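Local atomic coordinates of glucanase (Clostridium thermocellum, PDB entry 5GXX), a protein that probably hydrolyses internal beta-1,4-glucosidic bonds of cellulose as a family 9 endoglucanase of the cellulosome. Residues G139-L152 and Y171-Y184. The protein carries 1 engineered substitution. Sequence-based numbering, arbitrary orientation.
Sequences GKGSAVVGQMAAAL and YFELADATRSDSTY
Two successive helices of the family 9 catalytic domain, which in this family is an (alpha/alpha)6 barrel, pack antiparallel here: the start of helix 142-158 meets the end of helix 162-178, and the axes of the segments 142-152 and 171-178 come within 8.0 Å of each other, with 154° between their directions. Tyr171 fits as a knob into the hole formed by Val145, Met148, Ala149 and Leu152. Its CE2 corner takes Leu152 CD1 at 3.6 Å and the methyl CE of Met148, whose chain bends at its last torsion and makes an oblique Met-aromatic contact. Val145 turns CG1 anti to its backbone N (chi1 179°), setting that methyl against both Tyr171 CB and Ala175 CB. Small residues let the backbones close in beyond this point, and Ala175 CB lies 3.7 Å from Gly146 N.

At the polar end the loop after helix 162-178 wraps round the first turn of helix 142-158. Ser142 OG gives its proton to an in-plane lone pair of Ala175 O (2.8 Å), a carbonyl that also accepts from Arg179 N, and receives Ser180 N. Ser142 N in turn donates to Ser180 O at 2.9 Å, from above the carbonyl plane. The next amide, Ala143 N, runs nearly straight (165°) to the syn lone pair of Asp181 OD1, and a water links the same oxygen to Val144 N; the carboxylate thus takes up an amide of the first helical turn, where it would probably offset the helix dipole. Thr183 OG1 accepts from Lys140 N at 2.8 Å.

Ser193 holds the other oxygen of Asp181, and Ala143 touches Glu200, a calcium ligand on helix 198-212. Strand 108-112 packs against Val144, Val145, Met148 and Tyr171, while helix 58-75 contacts Val144, Met148 and Tyr184.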
ATOM      1  N   GLY A 139     -19.883 -29.919 -22.719  1.00 20.94           N
ATOM      2  CA  GLY A 139     -21.266 -30.331 -22.488  1.00 20.93           C
ATOM      3  C   GLY A 139     -21.942 -30.770 -23.772  1.00 21.04           C
ATOM      4  O   GLY A 139     -21.294 -30.889 -24.815  1.00 20.01           O
ATOM      5  N   LYS A 140     -23.249 -30.995 -23.695  1.00 20.42           N
ATOM      6  CA  LYS A 140     -24.027 -31.418 -24.850  1.00 21.27           C
ATOM      7  C   LYS A 140     -25.382 -30.721 -24.912  1.00 20.37           C
ATOM      8  O   LYS A 140     -26.362 -31.291 -25.390  1.00 21.32           O
ATOM      9  CB  LYS A 140     -24.203 -32.940 -24.842  1.00 22.86           C
ATOM     10  CG  LYS A 140     -24.665 -33.487 -23.505  1.00 26.50           C
ATOM     11  CD  LYS A 140     -24.817 -35.008 -23.501  1.00 30.78           C
ATOM     12  CE  LYS A 140     -25.339 -35.447 -22.144  1.00 36.11           C
ATOM     13  NZ  LYS A 140     -25.789 -36.866 -22.121  1.00 35.27           N
ATOM     14  N   GLY A 141     -25.422 -29.459 -24.483  1.00 20.16           N
ATOM     15  CA  GLY A 141     -26.647 -28.663 -24.560  1.00 19.56           C
ATOM     16  C   GLY A 141     -27.246 -28.668 -25.957  1.00 19.68           C
ATOM     17  O   GLY A 141     -26.568 -28.361 -26.940  1.00 19.56           O
ATOM     18  N   SER A 142     -28.521 -29.026 -26.047  1.00 18.72           N
ATOM     19  CA  SER A 142     -29.195 -29.156 -27.333  1.00 18.95           C
ATOM     20  C   SER A 142     -29.207 -27.837 -28.124  1.00 18.65           C
ATOM     21  O   SER A 142     -29.037 -27.868 -29.344  1.00 19.88           O
ATOM     22  CB  SER A 142     -30.593 -29.768 -27.172  1.00 18.18           C
ATOM     23  OG  SER A 142     -30.555 -31.148 -26.757  1.00 19.45           O
ATOM     24  N   ALA A 143     -29.405 -26.701 -27.452  1.00 17.87           N
ATOM     25  CA  ALA A 143     -29.398 -25.396 -28.127  1.00 16.99           C
ATOM     26  C   ALA A 143     -28.028 -25.089 -28.722  1.00 16.79           C
ATOM     27  O   ALA A 143     -27.897 -24.868 -29.928  1.00 16.60           O
ATOM     28  CB  ALA A 143     -29.827 -24.290 -27.170  1.00 16.72           C
ATOM     29  N   VAL A 144     -26.988 -25.134 -27.897  1.00 15.56           N
ATOM     30  CA  VAL A 144     -25.662 -24.797 -28.407  1.00 16.94           C
ATOM     31  C   VAL A 144     -25.194 -25.811 -29.454  1.00 17.40           C
ATOM     32  O   VAL A 144     -24.682 -25.413 -30.506  1.00 18.00           O
ATOM     33  CB  VAL A 144     -24.624 -24.537 -27.292  1.00 15.85           C
ATOM     34  CG1 VAL A 144     -24.285 -25.817 -26.524  1.00 16.73           C
ATOM     35  CG2 VAL A 144     -23.367 -23.870 -27.855  1.00 16.61           C
ATOM     36  N   VAL A 145     -25.370 -27.107 -29.192  1.00 18.24           N
ATOM     37  CA  VAL A 145     -24.957 -28.096 -30.182  1.00 17.30           C
ATOM     38  C   VAL A 145     -25.790 -28.058 -31.464  1.00 16.76           C
ATOM     39  O   VAL A 145     -25.262 -28.276 -32.555  1.00 16.26           O
ATOM     40  CB  VAL A 145     -24.952 -29.534 -29.580  1.00 17.54           C
ATOM     41  CG1 VAL A 145     -24.552 -30.591 -30.616  1.00 19.60           C
ATOM     42  CG2 VAL A 145     -23.995 -29.625 -28.386  1.00 20.14           C
ATOM     43  N   GLY A 146     -27.082 -27.768 -31.340  1.00 16.80           N
ATOM     44  CA  GLY A 146     -27.960 -27.685 -32.501  1.00 17.35           C
ATOM     45  C   GLY A 146     -27.582 -26.499 -33.376  1.00 17.08           C
ATOM     46  O   GLY A 146     -27.606 -26.578 -34.608  1.00 16.90           O
ATOM     47  N   GLN A 147     -27.235 -25.391 -32.731  1.00 17.10           N
ATOM     48  CA  GLN A 147     -26.782 -24.208 -33.473  1.00 14.72           C
ATOM     49  C   GLN A 147     -25.450 -24.453 -34.174  1.00 16.41           C
ATOM     50  O   GLN A 147     -25.264 -24.054 -35.328  1.00 15.21           O
ATOM     51  CB  GLN A 147     -26.734 -22.953 -32.580  1.00 15.35           C
ATOM     52  CG  GLN A 147     -26.511 -21.622 -33.318  1.00 16.40           C
ATOM     53  CD  GLN A 147     -27.589 -21.299 -34.338  1.00 14.15           C
ATOM     54  OE1 GLN A 147     -27.294 -21.167 -35.524  1.00 15.99           O
ATOM     55  NE2 GLN A 147     -28.836 -21.179 -33.890  1.00 16.12           N
ATOM     56  N   MET A 148     -24.540 -25.157 -33.504  1.00 16.12           N
ATOM     57  CA  MET A 148     -23.266 -25.503 -34.131  1.00 16.06           C
ATOM     58  C   MET A 148     -23.530 -26.391 -35.350  1.00 16.28           C
ATOM     59  O   MET A 148     -22.906 -26.220 -36.397  1.00 16.14           O
ATOM     60  CB  MET A 148     -22.317 -26.187 -33.136  1.00 15.68           C
ATOM     61  CG  MET A 148     -21.890 -25.295 -31.971  1.00 16.06           C
ATOM     62  SD  MET A 148     -21.114 -26.201 -30.599  1.00 16.93           S
ATOM     63  CE  MET A 148     -19.651 -26.889 -31.391  1.00 19.70           C
ATOM     64  N   ALA A 149     -24.491 -27.307 -35.227  1.00 14.53           N
ATOM     65  CA  ALA A 149     -24.866 -28.165 -36.347  1.00 16.44           C
ATOM     66  C   ALA A 149     -25.402 -27.356 -37.526  1.00 14.54           C
ATOM     67  O   ALA A 149     -25.031 -27.612 -38.668  1.00 15.73           O
ATOM     68  CB  ALA A 149     -25.918 -29.172 -35.923  1.00 15.28           C
ATOM     69  N   ALA A 150     -26.281 -26.395 -37.234  1.00 16.21           N
ATOM     70  CA  ALA A 150     -26.903 -25.579 -38.266  1.00 14.32           C
ATOM     71  C   ALA A 150     -25.852 -24.782 -39.031  1.00 14.38           C
ATOM     72  O   ALA A 150     -25.886 -24.712 -40.264  1.00 14.13           O
ATOM     73  CB  ALA A 150     -27.923 -24.631 -37.636  1.00 13.09           C
ATOM     74  N   ALA A 151     -24.916 -24.187 -38.293  1.00 14.14           N
ATOM     75  CA  ALA A 151     -23.851 -23.383 -38.898  1.00 14.82           C
ATOM     76  C   ALA A 151     -23.023 -24.229 -39.850  1.00 15.03           C
ATOM     77  O   ALA A 151     -22.713 -23.829 -40.976  1.00 14.09           O
ATOM     78  CB  ALA A 151     -22.967 -22.786 -37.821  1.00 15.26           C
ATOM     79  N   LEU A 152     -22.705 -25.435 -39.394  1.00 15.84           N
ATOM     80  CA  LEU A 152     -21.945 -26.351 -40.239  1.00 15.36           C
ATOM     81  C   LEU A 152     -22.746 -26.903 -41.420  1.00 16.47           C
ATOM     82  O   LEU A 152     -22.192 -27.149 -42.500  1.00 16.14           O
ATOM     83  CB  LEU A 152     -21.333 -27.469 -39.389  1.00 15.04           C
ATOM     84  CG  LEU A 152     -20.203 -26.984 -38.473  1.00 17.83           C
ATOM     85  CD1 LEU A 152     -19.971 -27.957 -37.318  1.00 19.17           C
ATOM     86  CD2 LEU A 152     -18.902 -26.735 -39.244  1.00 16.44           C
ATOM     87  N   TYR A 171     -23.203 -33.334 -34.859  1.00 21.69           N
ATOM     88  CA  TYR A 171     -23.737 -32.449 -33.840  1.00 21.26           C
ATOM     89  C   TYR A 171     -25.261 -32.506 -33.769  1.00 19.87           C
ATOM     90  O   TYR A 171     -25.828 -32.531 -32.676  1.00 21.17           O
ATOM     91  CB  TYR A 171     -23.231 -31.017 -34.047  1.00 20.62           C
ATOM     92  CG  TYR A 171     -21.741 -30.840 -33.844  1.00 17.96           C
ATOM     93  CD1 TYR A 171     -20.951 -31.827 -33.237  1.00 19.07           C
ATOM     94  CD2 TYR A 171     -21.105 -29.677 -34.258  1.00 18.28           C
ATOM     95  CE1 TYR A 171     -19.589 -31.628 -33.041  1.00 19.26           C
ATOM     96  CE2 TYR A 171     -19.748 -29.479 -34.059  1.00 19.20           C
ATOM     97  CZ  TYR A 171     -18.990 -30.460 -33.462  1.00 20.06           C
ATOM     98  OH  TYR A 171     -17.646 -30.247 -33.294  1.00 22.40           O
ATOM     99  N   PHE A 172     -25.923 -32.604 -34.919  1.00 19.76           N
ATOM    100  CA  PHE A 172     -27.372 -32.672 -34.902  1.00 19.53           C
ATOM    101  C   PHE A 172     -27.840 -33.950 -34.216  1.00 19.83           C
ATOM    102  O   PHE A 172     -28.761 -33.923 -33.406  1.00 20.08           O
ATOM    103  CB  PHE A 172     -28.004 -32.556 -36.287  1.00 18.90           C
ATOM    104  CG  PHE A 172     -29.480 -32.815 -36.254  1.00 21.55           C
ATOM    105  CD1 PHE A 172     -30.371 -31.831 -35.829  1.00 20.26           C
ATOM    106  CD2 PHE A 172     -29.980 -34.063 -36.573  1.00 21.08           C
ATOM    107  CE1 PHE A 172     -31.732 -32.090 -35.758  1.00 25.07           C
ATOM    108  CE2 PHE A 172     -31.343 -34.332 -36.505  1.00 21.37           C
ATOM    109  CZ  PHE A 172     -32.224 -33.349 -36.086  1.00 23.00           C
ATOM    110  N   GLU A 173     -27.180 -35.060 -34.520  1.00 21.65           N
ATOM    111  CA  GLU A 173     -27.574 -36.309 -33.893  1.00 23.15           C
ATOM    112  C   GLU A 173     -27.445 -36.242 -32.372  1.00 22.81           C
ATOM    113  O   GLU A 173     -28.311 -36.771 -31.662  1.00 23.42           O
ATOM    114  CB  GLU A 173     -26.783 -37.474 -34.495  1.00 23.86           C
ATOM    115  CG  GLU A 173     -27.244 -37.830 -35.902  1.00 28.94           C
ATOM    116  CD  GLU A 173     -26.205 -38.603 -36.704  1.00 34.82           C
ATOM    117  OE1 GLU A 173     -25.213 -39.094 -36.115  1.00 38.89           O
ATOM    118  OE2 GLU A 173     -26.375 -38.723 -37.940  1.00 36.79           O
ATOM    119  N   LEU A 174     -26.366 -35.623 -31.890  1.00 20.77           N
ATOM    120  CA  LEU A 174     -26.100 -35.482 -30.460  1.00 22.53           C
ATOM    121  C   LEU A 174     -27.138 -34.571 -29.834  1.00 22.81           C
ATOM    122  O   LEU A 174     -27.693 -34.858 -28.780  1.00 24.28           O
ATOM    123  CB  LEU A 174     -24.698 -34.926 -30.191  1.00 22.11           C
ATOM    124  CG  LEU A 174     -24.348 -34.509 -28.755  1.00 24.93           C
ATOM    125  CD1 LEU A 174     -24.437 -35.702 -27.816  1.00 25.30           C
ATOM    126  CD2 LEU A 174     -22.979 -33.847 -28.630  1.00 25.53           C
ATOM    127  N   ALA A 175     -27.395 -33.450 -30.489  1.00 21.13           N
ATOM    128  CA  ALA A 175     -28.343 -32.490 -29.953  1.00 20.29           C
ATOM    129  C   ALA A 175     -29.740 -33.082 -29.876  1.00 20.41           C
ATOM    130  O   ALA A 175     -30.465 -32.866 -28.906  1.00 21.01           O
ATOM    131  CB  ALA A 175     -28.343 -31.244 -30.823  1.00 18.00           C
ATOM    132  N   ASP A 176     -30.086 -33.843 -30.909  1.00 21.84           N
ATOM    133  CA  ASP A 176     -31.401 -34.455 -31.034  1.00 22.21           C
ATOM    134  C   ASP A 176     -31.601 -35.645 -30.087  1.00 23.91           C
ATOM    135  O   ASP A 176     -32.727 -35.972 -29.717  1.00 24.04           O
ATOM    136  CB  ASP A 176     -31.612 -34.869 -32.493  1.00 22.99           C
ATOM    137  CG  ASP A 176     -33.029 -35.318 -32.800  1.00 23.14           C
ATOM    138  OD1 ASP A 176     -34.000 -34.678 -32.337  1.00 22.78           O
ATOM    139  OD2 ASP A 176     -33.150 -36.298 -33.578  1.00 25.76           O
ATOM    140  N   ALA A 177     -30.508 -36.277 -29.672  1.00 24.32           N
ATOM    141  CA  ALA A 177     -30.593 -37.428 -28.774  1.00 25.23           C
ATOM    142  C   ALA A 177     -30.641 -36.921 -27.333  1.00 25.22           C
ATOM    143  O   ALA A 177     -31.323 -37.506 -26.491  1.00 25.46           O
ATOM    144  CB  ALA A 177     -29.398 -38.336 -28.987  1.00 25.01           C
ATOM    145  N   THR A 178     -29.950 -35.813 -27.071  1.00 23.62           N
ATOM    146  CA  THR A 178     -29.811 -35.235 -25.733  1.00 23.54           C
ATOM    147  C   THR A 178     -31.088 -34.536 -25.260  1.00 23.58           C
ATOM    148  O   THR A 178     -31.458 -34.623 -24.088  1.00 25.35           O
ATOM    149  CB  THR A 178     -28.625 -34.246 -25.680  1.00 22.53           C
ATOM    150  OG1 THR A 178     -27.406 -34.908 -26.028  1.00 24.12           O
ATOM    151  CG2 THR A 178     -28.453 -33.617 -24.308  1.00 23.27           C
ATOM    152  N   ARG A 179     -31.751 -33.820 -26.166  1.00 22.19           N
ATOM    153  CA  ARG A 179     -32.980 -33.092 -25.843  1.00 22.20           C
ATOM    154  C   ARG A 179     -32.989 -32.452 -24.459  1.00 21.61           C
ATOM    155  O   ARG A 179     -33.934 -32.591 -23.679  1.00 22.12           O
ATOM    156  CB  ARG A 179     -34.236 -33.917 -26.121  1.00 22.14           C
ATOM    157  CG  ARG A 179     -34.424 -34.071 -27.611  1.00 23.66           C
ATOM    158  CD  ARG A 179     -35.584 -34.944 -28.014  1.00 23.78           C
ATOM    159  NE  ARG A 179     -35.587 -35.111 -29.465  1.00 24.99           N
ATOM    160  CZ  ARG A 179     -36.635 -35.535 -30.162  1.00 23.55           C
ATOM    161  NH1 ARG A 179     -37.768 -35.827 -29.536  1.00 28.10           N
ATOM    162  NH2 ARG A 179     -36.560 -35.658 -31.480  1.00 26.04           N
ATOM    163  N   SER A 180     -31.916 -31.725 -24.174  1.00 21.52           N
ATOM    164  CA  SER A 180     -31.788 -31.015 -22.904  1.00 20.76           C
ATOM    165  C   SER A 180     -30.751 -29.900 -22.991  1.00 20.39           C
ATOM    166  O   SER A 180     -29.706 -30.067 -23.624  1.00 20.31           O
ATOM    167  CB  SER A 180     -31.390 -31.995 -21.795  1.00 21.63           C
ATOM    168  OG  SER A 180     -31.366 -31.349 -20.537  1.00 24.89           O
ATOM    169  N   ASP A 181     -31.051 -28.794 -22.319  1.00 19.80           N
ATOM    170  CA  ASP A 181     -30.077 -27.731 -22.117  1.00 19.87           C
ATOM    171  C   ASP A 181     -29.406 -27.802 -20.749  1.00 21.48           C
ATOM    172  O   ASP A 181     -28.707 -26.874 -20.359  1.00 21.91           O
ATOM    173  CB  ASP A 181     -30.755 -26.368 -22.284  1.00 20.05           C
ATOM    174  CG  ASP A 181     -30.938 -25.985 -23.734  1.00 21.16           C
ATOM    175  OD1 ASP A 181     -30.102 -26.365 -24.586  1.00 19.20           O
ATOM    176  OD2 ASP A 181     -31.941 -25.298 -24.013  1.00 22.14           O
ATOM    177  N   SER A 182     -29.597 -28.903 -20.026  1.00 22.04           N
ATOM    178  CA  SER A 182     -29.130 -28.980 -18.635  1.00 23.02           C
ATOM    179  C   SER A 182     -27.609 -28.876 -18.483  1.00 22.54           C
ATOM    180  O   SER A 182     -27.103 -28.360 -17.486  1.00 22.04           O
ATOM    181  CB  SER A 182     -29.686 -30.228 -17.933  1.00 22.83           C
ATOM    182  OG  SER A 182     -29.045 -31.410 -18.384  1.00 25.05           O
ATOM    183  N   THR A 183     -26.869 -29.314 -19.498  1.00 22.05           N
ATOM    184  CA  THR A 183     -25.413 -29.202 -19.458  1.00 20.82           C
ATOM    185  C   THR A 183     -24.875 -27.900 -20.042  1.00 20.71           C
ATOM    186  O   THR A 183     -23.664 -27.752 -20.186  1.00 20.46           O
ATOM    187  CB  THR A 183     -24.708 -30.389 -20.138  1.00 22.20           C
ATOM    188  OG1 THR A 183     -24.945 -30.376 -21.551  1.00 20.86           O
ATOM    189  CG2 THR A 183     -25.224 -31.687 -19.541  1.00 19.97           C
ATOM    190  N   TYR A 184     -25.785 -26.997 -20.396  1.00 20.18           N
ATOM    191  CA  TYR A 184     -25.426 -25.676 -20.882  1.00 19.04           C
ATOM    192  C   TYR A 184     -25.591 -24.680 -19.736  1.00 19.46           C
ATOM    193  O   TYR A 184     -26.697 -24.205 -19.468  1.00 19.04           O
ATOM    194  CB  TYR A 184     -26.279 -25.336 -22.108  1.00 19.96           C
ATOM    195  CG  TYR A 184     -26.023 -23.975 -22.736  1.00 17.67           C
ATOM    196  CD1 TYR A 184     -24.822 -23.705 -23.381  1.00 18.37           C
ATOM    197  CD2 TYR A 184     -27.008 -22.980 -22.723  1.00 18.88           C
ATOM    198  CE1 TYR A 184     -24.586 -22.455 -23.962  1.00 15.49           C
ATOM    199  CE2 TYR A 184     -26.787 -21.727 -23.309  1.00 16.87           C
ATOM    200  CZ  TYR A 184     -25.570 -21.475 -23.925  1.00 16.70           C
ATOM    201  OH  TYR A 184     -25.336 -20.248 -24.504  1.00 16.35           O
TER
HETATM  202  O   HOH W   1     -27.047 -37.505 -24.964  1.00 31.61           O
HETATM  203  O   HOH W   2     -23.588 -27.451 -23.155  1.00 21.45           O
HETATM  204  O   HOH W   3     -27.580 -25.536 -25.020  1.00 16.60           O